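Local atomic coordinates of luciferase-like monooxygenase (Streptomyces bottropensis, PDB entry 4US5), a protein that probably acts as a flavin-dependent monooxygenase of the bacterial luciferase family and takes part in epoxide formation in the making of mensacarcin. Residues 28-32 with 62-66; 34-40 with 326-330; 238-242 with 259-265. The contacts are given in a common frame with arbitrary orientation. Numbering follows the deposited sequence.

Contact 1 of 3, residues 28-32 with 62-66; sequences SIELA and LIARI
Two neighbouring outer helices of the barrel, 21-38 and 59-68, pack side by side through segments 28-32 and 62-66, a buried apolar contact without a direct hydrogen bond. Both backbones are regular alpha-helix, closed by Ala32 N to Ser28 O (2.9 Å) and Ile66 N to Leu62 O (2.8 Å). The axes of the two short segments approach to 10.6 Å at a signed crossing angle of -46°, with the closest CA pair Ile29 and Ile66 at 5.9 Å. In the (beta/alpha)8 layout these are the first two helices around the parallel barrel, linked through strand 42-45, whose Phe43 lies beneath Ala32 and Ile66. Ile66 (m, t) fits between residues one turn apart: its CG2 meets Ala32 CB at 3.5 Å, where a methyl permits close packing, and its CG1 meets Ile29 CG1 at 4.1 Å. Leu62 (t, p) sends CD2 to within 3.7 Å of Ser28 CB; the small serine bonds through OG to Glu11 and to Ser24 O and lies near a bound sodium ion. Ile29 (m, t) extends CD1 over one face of the Arg65 guanidinium, 3.7 Å from CZ, while that charge pairs with Glu69 and bonds to Tyr101 of the second subunit.

Contact 2 of 3, residues 34-40 with 326-330; sequences LADRLGY and YRLLA
Leu34 starts the last turn of helix 21-38; the axes of 34-38 and 326-330 run nearly parallel, 16° apart (signed crossing angle -16°), approaching to 10.6 Å, and Leu38 and Ala330 have the nearest CA atoms, 6.5 Å apart. Leu34 (t, p) lays CD1 over one face of the Arg327 guanidinium, 3.4 Å from NH1. Next towards the partner comes Arg37, whose NH2 is 4.4 Å from Arg327 NH2; these like charges are bridged by water, one molecule accepting from Arg37 NH2 (2.8 Å) and Arg327 NH2 (2.5 Å), another from Arg37 NE (3.3 Å) and, weakly, Arg327 NH1 (3.3 Å). Here the first and last helices of the TIM-type barrel, 21-38 and 319-332, meet, closing the ring outside strand 6-11. Leu38 (m, t) brings CD1 to 4.0 Å from Ala330 CB and 3.9 Å from Arg327 CA, the small alanine admitting the leucine. Gly39, phi 99°, ends the helix in a Schellman motif, with Tyr40 N bonded to Ala35 O (3.0 Å); a CB would clash with the preceding carbonyl. The turn delivers Tyr40 (chi1 m), whose OH donates to Tyr326 O at 2.6 Å, a carbonyl that also accepts from Ala330 N (3.1 Å). The Tyr40 ring sits obliquely to that of Tyr326, centroids 6.0 Å apart, and Tyr40 CE1 is 4.0 Å from Ala330 CB, while Tyr326 OH turns to Val312 and Ser314.

Contact 3 of 3, residues 238-242 with 259-265; sequences RVYAT and PPADLAV
Segment 238-242 is helix within 233-251, while 259-265 enters as an extended Pro259-Pro260 pair (psi 156° and 150°) and turns into helix at Ala261, with Pro260 at the N-cap position. A proline suits that place, since NH groups at the start of a helix have no carbonyl of a preceding turn to bond to, so the NH it lacks is not missed; Pro260 O accepts from Ala264 N (2.9 Å). The axes of 238-242 and 261-265 cross at 84° and approach to 7.3 Å. The closest CA pairs are Thr242 with Ala261 (5.0 Å) and Ala241 with Ala264 (5.2 Å). So tight a crossing relies on alanines: Ala241 CB meets Ala264 CB at 3.7 Å, Ala264 CB lies 3.3 Å from Ala241 O, and Ala261 CB is 3.5 Å from Arg238 O. Val265 (chi1 t) completes the apolar patch, its CG2 3.6 Å from Ala241 CB. At one end, Arg238, all t through chi3, reaches across Ala261, whose CB lies over a face of the guanidinium, to form a two-pronged salt bridge with Asp262 (chi1 m): NE to OD1 2.8 Å and NH2 to OD2 3.3 Å; NH1 also pairs with Glu235. At the other, Thr242 (chi1 m) donates OG1 to Pro259 O at 2.7 Å, tying down the residue ahead of the N-cap. This pair of crossed helices lies in the chain between strands 221-229 and 286-289, on the outside of the TIM-type barrel. Val239 packs inward on Cys228, Tyr240 reaches Cys228 and Tyr286, and Leu245, later in helix 233-251, packs against Pro259, Leu263 and Ala264.

Contacts 1 and 2 share helix 21-38, one on its middle and one on its C-terminal end; their centres lie 14 Å apart, and they touch where Leu31 CD1 packs on Tyr326 CD1 at 3.7 Å. Together they place that helix between its neighbours, 59-68 and 319-332, and contact 2 joins the beginning of the barrel to its end. Contact 3 falls between the two segments of contact 2 in sequence, yet is separate in space: its centre is 23 Å from that of contact 2 and 26 Å from that of contact 1. Bound sodium ions lie about 3 Å from the Ser28 side chain and about 4 Å from that of Tyr326. This apo structure contains no flavin.

Contact 1 of 3, residues 28-32 with 62-66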
loop_
_atom_site.group_PDB
_atom_site.type_symbol
_atom_site.label_atom_id
_atom_site.label_comp_id
_atom_site.label_asym_id
_atom_site.label_seq_id
_atom_site.Cartn_x
_atom_site.Cartn_y
_atom_site.Cartn_z
ATOM N N SER B 28 16.357 0.638 -1.056
ATOM C CA SER B 28 15.592 1.475 -0.093
ATOM C C SER B 28 15.445 0.786 1.189
ATOM O O SER B 28 15.641 1.357 2.273
ATOM C CB SER B 28 14.190 1.810 -0.638
ATOM O OG SER B 28 14.284 2.636 -1.770
ATOM N N ILE B 29 15.127 -0.494 1.112
ATOM C CA ILE B 29 15.012 -1.303 2.321
ATOM C C ILE B 29 16.326 -1.407 3.099
ATOM O O ILE B 29 16.349 -1.243 4.328
ATOM C CB ILE B 29 14.494 -2.718 1.946
ATOM C CG1 ILE B 29 13.090 -2.603 1.373
ATOM C CG2 ILE B 29 14.507 -3.645 3.146
ATOM C CD1 ILE B 29 12.592 -3.856 0.656
ATOM N N GLU B 30 17.418 -1.636 2.374
ATOM C CA GLU B 30 18.732 -1.692 2.964
ATOM C C GLU B 30 19.112 -0.372 3.657
ATOM O O GLU B 30 19.608 -0.355 4.810
ATOM C CB GLU B 30 19.788 -1.983 1.903
ATOM C CG GLU B 30 21.126 -2.335 2.539
ATOM C CD GLU B 30 22.204 -2.758 1.551
ATOM O OE1 GLU B 30 22.027 -2.565 0.309
ATOM O OE2 GLU B 30 23.262 -3.262 2.051
ATOM N N LEU B 31 18.808 0.724 3.006
ATOM C CA LEU B 31 19.083 2.042 3.593
ATOM C C LEU B 31 18.238 2.278 4.823
ATOM O O LEU B 31 18.725 2.805 5.832
ATOM C CB LEU B 31 18.900 3.146 2.571
ATOM C CG LEU B 31 19.107 4.561 3.075
ATOM C CD1 LEU B 31 20.513 4.764 3.614
ATOM C CD2 LEU B 31 18.800 5.560 1.959
ATOM N N ALA B 32 16.971 1.879 4.784
ATOM C CA ALA B 32 16.103 2.036 5.935
ATOM C C ALA B 32 16.575 1.214 7.157
ATOM O O ALA B 32 16.532 1.694 8.259
ATOM C CB ALA B 32 14.685 1.651 5.586
ATOM N N LEU B 62 5.823 0.732 -0.263
ATOM C CA LEU B 62 7.150 0.632 0.316
ATOM C C LEU B 62 7.158 0.905 1.844
ATOM O O LEU B 62 7.894 0.281 2.572
ATOM C CB LEU B 62 8.123 1.571 -0.425
ATOM C CG LEU B 62 9.610 1.281 -0.269
ATOM C CD1 LEU B 62 9.989 -0.114 -0.690
ATOM C CD2 LEU B 62 10.489 2.291 -0.996
ATOM N N ILE B 63 6.297 1.818 2.308
ATOM C CA ILE B 63 6.118 2.053 3.725
ATOM C C ILE B 63 5.673 0.783 4.439
ATOM O O ILE B 63 6.225 0.402 5.493
ATOM C CB ILE B 63 5.139 3.214 3.988
ATOM C CG1 ILE B 63 5.738 4.518 3.447
ATOM C CG2 ILE B 63 4.823 3.323 5.464
ATOM C CD1 ILE B 63 4.703 5.549 3.178
ATOM N N ALA B 64 4.705 0.102 3.880
ATOM C CA ALA B 64 4.192 -1.126 4.487
ATOM C C ALA B 64 5.307 -2.162 4.663
ATOM O O ALA B 64 5.353 -2.890 5.666
ATOM C CB ALA B 64 3.082 -1.676 3.609
ATOM N N ARG B 65 6.202 -2.235 3.694
ATOM C CA ARG B 65 7.321 -3.164 3.773
ATOM C C ARG B 65 8.394 -2.694 4.742
ATOM O O ARG B 65 8.863 -3.452 5.581
ATOM C CB ARG B 65 7.914 -3.382 2.398
ATOM C CG ARG B 65 9.203 -4.219 2.378
ATOM C CD ARG B 65 8.999 -5.599 2.996
ATOM N NE ARG B 65 10.218 -6.377 2.867
ATOM C CZ ARG B 65 10.700 -6.878 1.737
ATOM N NH1 ARG B 65 10.009 -6.831 0.619
ATOM N NH2 ARG B 65 11.905 -7.466 1.734
ATOM N N ILE B 66 8.813 -1.445 4.591
ATOM C CA ILE B 66 9.932 -0.936 5.384
ATOM C C ILE B 66 9.624 -0.882 6.872
ATOM O O ILE B 66 10.509 -1.150 7.680
ATOM C CB ILE B 66 10.418 0.450 4.865
ATOM C CG1 ILE B 66 11.145 0.232 3.520
ATOM C CG2 ILE B 66 11.264 1.162 5.917
ATOM C CD1 ILE B 66 11.558 1.488 2.813
#

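Contact 2 of 3, residues 34-40 with 326-330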
loop_
_atom_site.group_PDB
_atom_site.type_symbol
_atom_site.label_atom_id
_atom_site.label_comp_id
_atom_site.label_asym_id
_atom_site.label_seq_id
_atom_site.Cartn_x
_atom_site.Cartn_y
_atom_site.Cartn_z
ATOM N N LEU B 34 19.664 0.358 7.752
ATOM C CA LEU B 34 20.855 1.095 8.233
ATOM C C LEU B 34 20.462 2.308 9.044
ATOM O O LEU B 34 20.961 2.518 10.164
ATOM C CB LEU B 34 21.756 1.467 7.082
ATOM C CG LEU B 34 23.026 2.248 7.466
ATOM C CD1 LEU B 34 23.930 1.385 8.379
ATOM C CD2 LEU B 34 23.779 2.653 6.249
ATOM N N ALA B 35 19.540 3.097 8.496
ATOM C CA ALA B 35 19.079 4.291 9.163
ATOM C C ALA B 35 18.431 3.979 10.496
ATOM O O ALA B 35 18.608 4.713 11.491
ATOM C CB ALA B 35 18.134 5.057 8.249
ATOM N N ASP B 36 17.696 2.870 10.559
ATOM C CA ASP B 36 17.111 2.431 11.807
ATOM C C ASP B 36 18.229 2.154 12.835
ATOM O O ASP B 36 18.192 2.697 13.963
ATOM C CB ASP B 36 16.271 1.159 11.547
ATOM C CG ASP B 36 15.455 0.695 12.742
ATOM O OD1 ASP B 36 14.922 1.503 13.493
ATOM O OD2 ASP B 36 15.273 -0.542 12.851
ATOM N N ARG B 37 19.195 1.353 12.456
ATOM C CA ARG B 37 20.314 0.974 13.364
ATOM C C ARG B 37 21.127 2.183 13.805
ATOM O O ARG B 37 21.568 2.236 14.936
ATOM C CB ARG B 37 21.241 -0.016 12.675
ATOM C CG ARG B 37 20.573 -1.389 12.575
ATOM C CD ARG B 37 21.496 -2.486 12.124
ATOM N NE ARG B 37 22.329 -2.091 10.967
ATOM C CZ ARG B 37 21.972 -2.263 9.679
ATOM N NH1 ARG B 37 20.807 -2.827 9.352
ATOM N NH2 ARG B 37 22.799 -1.898 8.708
ATOM N N LEU B 38 21.333 3.134 12.905
ATOM C CA LEU B 38 22.200 4.289 13.193
ATOM C C LEU B 38 21.564 5.388 14.023
ATOM O O LEU B 38 22.274 6.253 14.521
ATOM C CB LEU B 38 22.726 4.890 11.892
ATOM C CG LEU B 38 23.743 4.054 11.135
ATOM C CD1 LEU B 38 24.076 4.736 9.821
ATOM C CD2 LEU B 38 25.006 3.829 11.958
ATOM N N GLY B 39 20.261 5.384 14.158
ATOM C CA GLY B 39 19.549 6.357 14.969
ATOM C C GLY B 39 18.933 7.515 14.224
ATOM O O GLY B 39 18.661 8.554 14.803
ATOM N N TYR B 40 18.696 7.355 12.917
ATOM C CA TYR B 40 17.875 8.352 12.209
ATOM C C TYR B 40 16.458 8.376 12.790
ATOM O O TYR B 40 15.939 7.348 13.255
ATOM C CB TYR B 40 17.889 8.073 10.686
ATOM C CG TYR B 40 19.182 8.455 9.982
ATOM C CD1 TYR B 40 20.322 7.704 10.107
ATOM C CD2 TYR B 40 19.218 9.547 9.109
ATOM C CE1 TYR B 40 21.498 8.061 9.442
ATOM C CE2 TYR B 40 20.370 9.920 8.439
ATOM C CZ TYR B 40 21.511 9.190 8.608
ATOM O OH TYR B 40 22.662 9.531 7.971
ATOM N N TYR B 326 25.484 8.130 4.348
ATOM C CA TYR B 326 24.626 8.155 5.482
ATOM C C TYR B 326 25.304 7.722 6.787
ATOM O O TYR B 326 24.951 8.206 7.851
ATOM C CB TYR B 326 23.320 7.329 5.212
ATOM C CG TYR B 326 22.358 8.034 4.300
ATOM C CD1 TYR B 326 22.430 7.880 2.933
ATOM C CD2 TYR B 326 21.340 8.854 4.806
ATOM C CE1 TYR B 326 21.543 8.535 2.072
ATOM C CE2 TYR B 326 20.458 9.513 3.944
ATOM C CZ TYR B 326 20.572 9.349 2.586
ATOM O OH TYR B 326 19.639 9.969 1.724
ATOM N N ARG B 327 26.234 6.760 6.699
ATOM C CA ARG B 327 27.033 6.336 7.851
ATOM C C ARG B 327 27.901 7.481 8.371
ATOM O O ARG B 327 27.932 7.754 9.551
ATOM C CB ARG B 327 27.966 5.197 7.458
ATOM C CG ARG B 327 27.327 3.860 7.481
ATOM C CD ARG B 327 28.396 2.786 7.740
ATOM N NE ARG B 327 27.924 1.493 7.332
ATOM C CZ ARG B 327 27.308 0.647 8.150
ATOM N NH1 ARG B 327 27.113 0.973 9.425
ATOM N NH2 ARG B 327 26.883 -0.532 7.688
ATOM N N LEU B 328 28.566 8.153 7.465
ATOM C CA LEU B 328 29.458 9.277 7.838
ATOM C C LEU B 328 28.678 10.424 8.442
ATOM O O LEU B 328 29.107 11.036 9.437
ATOM C CB LEU B 328 30.245 9.762 6.628
ATOM C CG LEU B 328 31.289 8.834 6.063
ATOM C CD1 LEU B 328 31.767 9.361 4.727
ATOM C CD2 LEU B 328 32.466 8.629 7.040
ATOM N N LEU B 329 27.469 10.677 7.922
ATOM C CA LEU B 329 26.616 11.708 8.494
ATOM C C LEU B 329 26.144 11.390 9.925
ATOM O O LEU B 329 26.108 12.270 10.785
ATOM C CB LEU B 329 25.377 11.970 7.602
ATOM C CG LEU B 329 25.590 12.749 6.332
ATOM C CD1 LEU B 329 24.340 12.663 5.435
ATOM C CD2 LEU B 329 25.916 14.192 6.685
ATOM N N ALA B 330 25.737 10.153 10.163
ATOM C CA ALA B 330 25.329 9.756 11.475
ATOM C C ALA B 330 26.463 10.013 12.487
ATOM O O ALA B 330 26.206 10.440 13.615
ATOM C CB ALA B 330 24.950 8.288 11.501
HETATM O O HOH W 1 24.949 -0.229 11.651
HETATM O O HOH W 2 25.572 -2.320 8.900
#

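Contact 3 of 3, residues 238-242 with 259-265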
loop_
_atom_site.group_PDB
_atom_site.type_symbol
_atom_site.label_atom_id
_atom_site.label_comp_id
_atom_site.label_asym_id
_atom_site.label_seq_id
_atom_site.Cartn_x
_atom_site.Cartn_y
_atom_site.Cartn_z
ATOM N N ARG B 238 33.751 13.489 -6.389
ATOM C CA ARG B 238 33.613 12.399 -7.338
ATOM C C ARG B 238 32.172 11.812 -7.282
ATOM O O ARG B 238 31.514 11.665 -8.316
ATOM C CB ARG B 238 34.618 11.296 -7.054
ATOM C CG ARG B 238 34.440 10.031 -7.889
ATOM C CD ARG B 238 35.356 8.891 -7.444
ATOM N NE ARG B 238 34.875 7.628 -8.030
ATOM C CZ ARG B 238 33.951 6.825 -7.510
ATOM N NH1 ARG B 238 33.457 7.028 -6.297
ATOM N NH2 ARG B 238 33.578 5.749 -8.187
ATOM N N VAL B 239 31.715 11.498 -6.083
ATOM C CA VAL B 239 30.343 10.925 -5.903
ATOM C C VAL B 239 29.262 11.948 -6.405
ATOM O O VAL B 239 28.268 11.569 -7.041
ATOM C CB VAL B 239 30.101 10.497 -4.432
ATOM C CG1 VAL B 239 28.679 9.957 -4.250
ATOM C CG2 VAL B 239 31.115 9.446 -4.012
ATOM N N TYR B 240 29.510 13.239 -6.189
ATOM C CA TYR B 240 28.604 14.317 -6.592
ATOM C C TYR B 240 28.508 14.521 -8.107
ATOM O O TYR B 240 27.538 15.057 -8.592
ATOM C CB TYR B 240 29.098 15.632 -5.944
ATOM C CG TYR B 240 28.292 16.850 -6.221
ATOM C CD1 TYR B 240 26.904 16.868 -6.051
ATOM C CD2 TYR B 240 28.926 18.054 -6.573
ATOM C CE1 TYR B 240 26.166 18.019 -6.271
ATOM C CE2 TYR B 240 28.191 19.222 -6.761
ATOM C CZ TYR B 240 26.827 19.199 -6.608
ATOM O OH TYR B 240 26.117 20.351 -6.835
ATOM N N ALA B 241 29.509 14.065 -8.841
ATOM C CA ALA B 241 29.544 14.251 -10.283
ATOM C C ALA B 241 28.328 13.638 -10.991
ATOM O O ALA B 241 27.828 14.181 -11.971
ATOM C CB ALA B 241 30.832 13.677 -10.844
ATOM N N THR B 242 27.860 12.496 -10.493
ATOM C CA THR B 242 26.601 11.904 -10.941
ATOM C C THR B 242 25.471 12.912 -10.990
ATOM O O THR B 242 24.757 13.044 -12.005
ATOM C CB THR B 242 26.213 10.749 -9.986
ATOM O OG1 THR B 242 27.133 9.681 -10.168
ATOM C CG2 THR B 242 24.776 10.257 -10.189
ATOM N N PRO B 259 23.772 8.602 -13.829
ATOM C CA PRO B 259 25.026 8.063 -14.389
ATOM C C PRO B 259 26.086 7.665 -13.333
ATOM O O PRO B 259 26.125 8.227 -12.216
ATOM C CB PRO B 259 25.544 9.216 -15.233
ATOM C CG PRO B 259 25.016 10.451 -14.573
ATOM C CD PRO B 259 23.664 10.064 -14.008
ATOM N N PRO B 260 26.989 6.745 -13.701
ATOM C CA PRO B 260 28.049 6.358 -12.760
ATOM C C PRO B 260 28.994 7.510 -12.490
ATOM O O PRO B 260 29.203 8.353 -13.372
ATOM C CB PRO B 260 28.752 5.173 -13.452
ATOM C CG PRO B 260 28.068 4.950 -14.749
ATOM C CD PRO B 260 27.034 6.008 -14.978
ATOM N N ALA B 261 29.574 7.525 -11.290
ATOM C CA ALA B 261 30.388 8.637 -10.833
ATOM C C ALA B 261 31.594 8.903 -11.746
ATOM O O ALA B 261 31.858 10.044 -12.116
ATOM C CB ALA B 261 30.844 8.399 -9.392
ATOM N N ASP B 262 32.350 7.865 -12.056
ATOM C CA ASP B 262 33.614 8.048 -12.813
ATOM C C ASP B 262 33.353 8.564 -14.220
ATOM O O ASP B 262 33.985 9.522 -14.667
ATOM C CB ASP B 262 34.435 6.767 -12.809
ATOM C CG ASP B 262 35.022 6.462 -11.436
ATOM O OD1 ASP B 262 35.429 7.412 -10.733
ATOM O OD2 ASP B 262 35.088 5.284 -11.064
ATOM N N LEU B 263 32.361 8.004 -14.874
ATOM C CA LEU B 263 31.902 8.532 -16.155
ATOM C C LEU B 263 31.475 9.988 -16.030
ATOM O O LEU B 263 31.794 10.832 -16.884
ATOM C CB LEU B 263 30.719 7.719 -16.661
ATOM C CG LEU B 263 30.112 8.060 -18.043
ATOM C CD1 LEU B 263 29.393 6.854 -18.653
ATOM C CD2 LEU B 263 29.149 9.234 -17.987
ATOM N N ALA B 264 30.714 10.288 -14.982
ATOM C CA ALA B 264 30.258 11.657 -14.773
ATOM C C ALA B 264 31.417 12.629 -14.542
ATOM O O ALA B 264 31.374 13.753 -15.010
ATOM C CB ALA B 264 29.253 11.716 -13.605
ATOM N N VAL B 265 32.435 12.208 -13.810
ATOM C CA VAL B 265 33.594 13.071 -13.549
ATOM C C VAL B 265 34.212 13.482 -14.888
ATOM O O VAL B 265 34.388 14.684 -15.158
ATOM C CB VAL B 265 34.644 12.383 -12.664
ATOM C CG1 VAL B 265 35.979 13.168 -12.659
ATOM C CG2 VAL B 265 34.133 12.259 -11.235
#